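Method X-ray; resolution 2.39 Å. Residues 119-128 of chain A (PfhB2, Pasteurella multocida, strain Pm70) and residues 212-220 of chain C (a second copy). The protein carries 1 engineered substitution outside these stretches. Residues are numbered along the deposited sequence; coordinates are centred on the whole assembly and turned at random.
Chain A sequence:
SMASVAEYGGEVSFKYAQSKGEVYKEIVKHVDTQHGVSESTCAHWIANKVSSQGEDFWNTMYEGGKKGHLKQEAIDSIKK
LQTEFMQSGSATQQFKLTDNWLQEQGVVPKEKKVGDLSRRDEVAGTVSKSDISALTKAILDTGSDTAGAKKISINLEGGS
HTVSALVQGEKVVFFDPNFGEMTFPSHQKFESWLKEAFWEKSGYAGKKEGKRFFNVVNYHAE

Chain A 119-128: RRDEVAGTVS
Chain C, residues 212-220: RFFNVVNYH

The aromatic ring of Phe214(C) lies over the backbone of the opposing strand, its face covering Gly125(A) CA and Ala124(A) C. Gly125(A) makes this possible: an ideal CB there would sit 2.3 Å from Phe214(C) CE2, a clash. The glycine is almost fully extended (phi/psi -174/-167), and Phe214(C) adopts chi1 p (78°) with chi2 78°.

Strands 122-127 of chain A and 212-219 of chain C run antiparallel, axes at 143° and 4.5 Å apart at closest approach; their other residues span phi -76 to -143, psi 115 to 166. The register steps from Glu122(A)/Val217(C) to Val127(A)/Arg212(C). Hydrogen-bonded pairs (Gly125(A) CA to Phe214(C) CA, 5.5 Å) alternate with non-hydrogen-bonded ones (Ala124(A) CA to Asn215(C) CA, 4.5 Å). Val123(A) and Val216(C) exchange N-to-O bonds, as do Val127(A) and Arg212(C); Phe214(C) N reaches Gly125(A) O at 3.1 Å, but Gly125(A) N to Phe214(C) O, 3.3 Å, is weak.

Valines flank the ring: Val127(A), chi1 m, brings CG1 3.9 Å from Phe214(C) CD2, while Val123(A), chi1 t, is looser. On the other face, small Ala124(A) puts CB 3.5 Å from OD1 of Asn215(C) (t), between Glu122(A) (m)/Val217(C) (t) and Thr126(A) (-112°)/Phe213(C) (m). Beyond, Asn218(C) N donates to Asp121(A) O (3.1 Å). A water accepts from Arg120(A) NE (3.0 Å), its oxygen 2.9 Å from Asn218(C) O.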

# COMPACT_ATOMS: atom_id res chain seq x y z
N ARG A 119 -22.30 1.13 24.78
CA ARG A 119 -21.74 1.06 23.40
C ARG A 119 -20.54 0.11 23.43
O ARG A 119 -20.02 -0.15 24.54
CB ARG A 119 -21.30 2.45 22.93
CG ARG A 119 -22.44 3.43 22.72
CD ARG A 119 -23.43 2.85 21.74
NE ARG A 119 -24.44 3.80 21.33
CZ ARG A 119 -25.70 3.81 21.73
NH1 ARG A 119 -26.15 2.92 22.61
NH2 ARG A 119 -26.53 4.71 21.24
N ARG A 120 -20.14 -0.41 22.27
CA ARG A 120 -19.01 -1.36 22.17
C ARG A 120 -17.75 -0.66 22.66
O ARG A 120 -17.55 0.52 22.36
CB ARG A 120 -18.91 -1.87 20.73
CG ARG A 120 -20.04 -2.82 20.37
CD ARG A 120 -19.94 -4.10 21.16
NE ARG A 120 -18.67 -4.75 20.84
CZ ARG A 120 -18.51 -5.71 19.93
NH1 ARG A 120 -19.55 -6.19 19.26
NH2 ARG A 120 -17.32 -6.22 19.72
N ASP A 121 -16.94 -1.37 23.47
CA ASP A 121 -15.60 -0.90 23.91
C ASP A 121 -14.64 -1.21 22.76
O ASP A 121 -13.96 -2.21 22.81
CB ASP A 121 -15.19 -1.49 25.26
CG ASP A 121 -13.90 -0.91 25.82
OD1 ASP A 121 -13.44 0.14 25.30
OD2 ASP A 121 -13.34 -1.53 26.75
N GLU A 122 -14.69 -0.38 21.72
CA GLU A 122 -13.72 -0.30 20.61
C GLU A 122 -12.97 1.02 20.76
O GLU A 122 -13.60 2.04 21.12
CB GLU A 122 -14.42 -0.18 19.27
CG GLU A 122 -15.44 -1.24 18.92
CD GLU A 122 -15.81 -1.21 17.44
OE1 GLU A 122 -15.68 -0.13 16.82
OE2 GLU A 122 -16.21 -2.26 16.89
N VAL A 123 -11.68 1.02 20.47
CA VAL A 123 -10.85 2.25 20.41
C VAL A 123 -10.31 2.33 18.99
O VAL A 123 -9.57 1.42 18.56
CB VAL A 123 -9.73 2.22 21.45
CG1 VAL A 123 -8.86 3.46 21.33
CG2 VAL A 123 -10.24 2.03 22.87
N ALA A 124 -10.74 3.35 18.26
CA ALA A 124 -10.25 3.69 16.90
C ALA A 124 -9.17 4.76 17.05
O ALA A 124 -9.14 5.46 18.11
CB ALA A 124 -11.41 4.15 16.07
N GLY A 125 -8.24 4.79 16.12
CA GLY A 125 -7.09 5.70 16.20
C GLY A 125 -6.26 5.63 14.94
O GLY A 125 -6.73 5.08 13.94
N THR A 126 -5.07 6.21 15.03
CA THR A 126 -4.12 6.41 13.92
C THR A 126 -2.76 5.84 14.37
O THR A 126 -2.44 6.03 15.55
CB THR A 126 -4.18 7.90 13.59
OG1 THR A 126 -4.77 8.02 12.29
CG2 THR A 126 -2.84 8.59 13.67
N VAL A 127 -1.99 5.23 13.47
CA VAL A 127 -0.54 4.93 13.69
C VAL A 127 0.28 5.66 12.63
O VAL A 127 -0.32 6.08 11.63
CB VAL A 127 -0.25 3.42 13.64
CG1 VAL A 127 -0.92 2.66 14.77
CG2 VAL A 127 -0.63 2.81 12.30
N SER A 128 1.58 5.76 12.83
CA SER A 128 2.52 6.27 11.79
C SER A 128 3.87 5.57 11.98
O SER A 128 4.05 4.89 13.00
CB SER A 128 2.64 7.77 11.84
OG SER A 128 3.19 8.19 13.09
N ARG C 212 -2.31 6.07 9.51
CA ARG C 212 -3.04 4.87 9.04
C ARG C 212 -3.97 4.47 10.18
O ARG C 212 -3.61 4.70 11.33
CB ARG C 212 -2.06 3.75 8.67
CG ARG C 212 -1.09 4.13 7.56
CD ARG C 212 -0.32 2.93 7.07
NE ARG C 212 0.62 2.46 8.09
CZ ARG C 212 1.76 3.07 8.41
NH1 ARG C 212 2.14 4.19 7.81
NH2 ARG C 212 2.51 2.56 9.35
N PHE C 213 -5.13 3.92 9.85
CA PHE C 213 -6.20 3.55 10.81
C PHE C 213 -5.80 2.27 11.54
O PHE C 213 -5.12 1.38 10.99
CB PHE C 213 -7.54 3.40 10.10
CG PHE C 213 -8.06 4.67 9.49
CD1 PHE C 213 -8.12 5.84 10.24
CD2 PHE C 213 -8.49 4.70 8.17
CE1 PHE C 213 -8.64 7.00 9.68
CE2 PHE C 213 -9.00 5.86 7.63
CZ PHE C 213 -9.07 7.01 8.38
N PHE C 214 -6.19 2.20 12.80
CA PHE C 214 -6.20 0.96 13.60
C PHE C 214 -7.56 0.91 14.28
O PHE C 214 -8.22 1.93 14.39
CB PHE C 214 -5.04 0.93 14.60
CG PHE C 214 -5.24 1.77 15.84
CD1 PHE C 214 -6.05 1.32 16.88
CD2 PHE C 214 -4.56 2.97 16.00
CE1 PHE C 214 -6.20 2.06 18.04
CE2 PHE C 214 -4.71 3.70 17.17
CZ PHE C 214 -5.54 3.25 18.18
N ASN C 215 -7.96 -0.28 14.70
CA ASN C 215 -9.19 -0.48 15.50
C ASN C 215 -8.93 -1.59 16.51
O ASN C 215 -8.53 -2.68 16.10
CB ASN C 215 -10.38 -0.84 14.62
CG ASN C 215 -11.66 -0.45 15.31
OD1 ASN C 215 -11.81 0.71 15.64
ND2 ASN C 215 -12.57 -1.39 15.56
N VAL C 216 -9.19 -1.33 17.78
CA VAL C 216 -9.02 -2.33 18.86
C VAL C 216 -10.41 -2.69 19.37
O VAL C 216 -11.12 -1.80 19.79
CB VAL C 216 -8.10 -1.79 19.97
CG1 VAL C 216 -8.00 -2.75 21.14
CG2 VAL C 216 -6.72 -1.45 19.42
N VAL C 217 -10.79 -3.97 19.28
CA VAL C 217 -12.07 -4.49 19.83
C VAL C 217 -11.72 -5.23 21.12
O VAL C 217 -10.83 -6.11 21.07
CB VAL C 217 -12.82 -5.38 18.83
CG1 VAL C 217 -14.14 -5.88 19.41
CG2 VAL C 217 -13.06 -4.65 17.53
N ASN C 218 -12.39 -4.86 22.23
CA ASN C 218 -12.10 -5.42 23.58
C ASN C 218 -13.10 -6.52 23.89
O ASN C 218 -14.28 -6.29 23.74
CB ASN C 218 -12.07 -4.33 24.65
CG ASN C 218 -10.82 -3.46 24.55
OD1 ASN C 218 -9.70 -3.97 24.66
ND2 ASN C 218 -11.00 -2.17 24.30
N TYR C 219 -12.62 -7.67 24.35
CA TYR C 219 -13.45 -8.79 24.86
C TYR C 219 -13.05 -9.07 26.31
O TYR C 219 -11.85 -8.94 26.66
CB TYR C 219 -13.32 -10.03 23.98
CG TYR C 219 -13.45 -9.76 22.51
CD1 TYR C 219 -12.35 -9.39 21.75
CD2 TYR C 219 -14.68 -9.79 21.87
CE1 TYR C 219 -12.47 -9.09 20.39
CE2 TYR C 219 -14.81 -9.52 20.52
CZ TYR C 219 -13.70 -9.18 19.77
OH TYR C 219 -13.81 -8.91 18.44
N HIS C 220 -14.02 -9.46 27.14
CA HIS C 220 -13.74 -9.96 28.52
C HIS C 220 -12.85 -11.20 28.39
O HIS C 220 -13.07 -12.01 27.46
CB HIS C 220 -15.01 -10.25 29.33
CG HIS C 220 -15.80 -9.02 29.65
ND1 HIS C 220 -15.33 -8.05 30.50
CD2 HIS C 220 -17.02 -8.59 29.22
CE1 HIS C 220 -16.21 -7.07 30.60
NE2 HIS C 220 -17.25 -7.37 29.81
O HOH W 1 -16.07 -4.38 22.39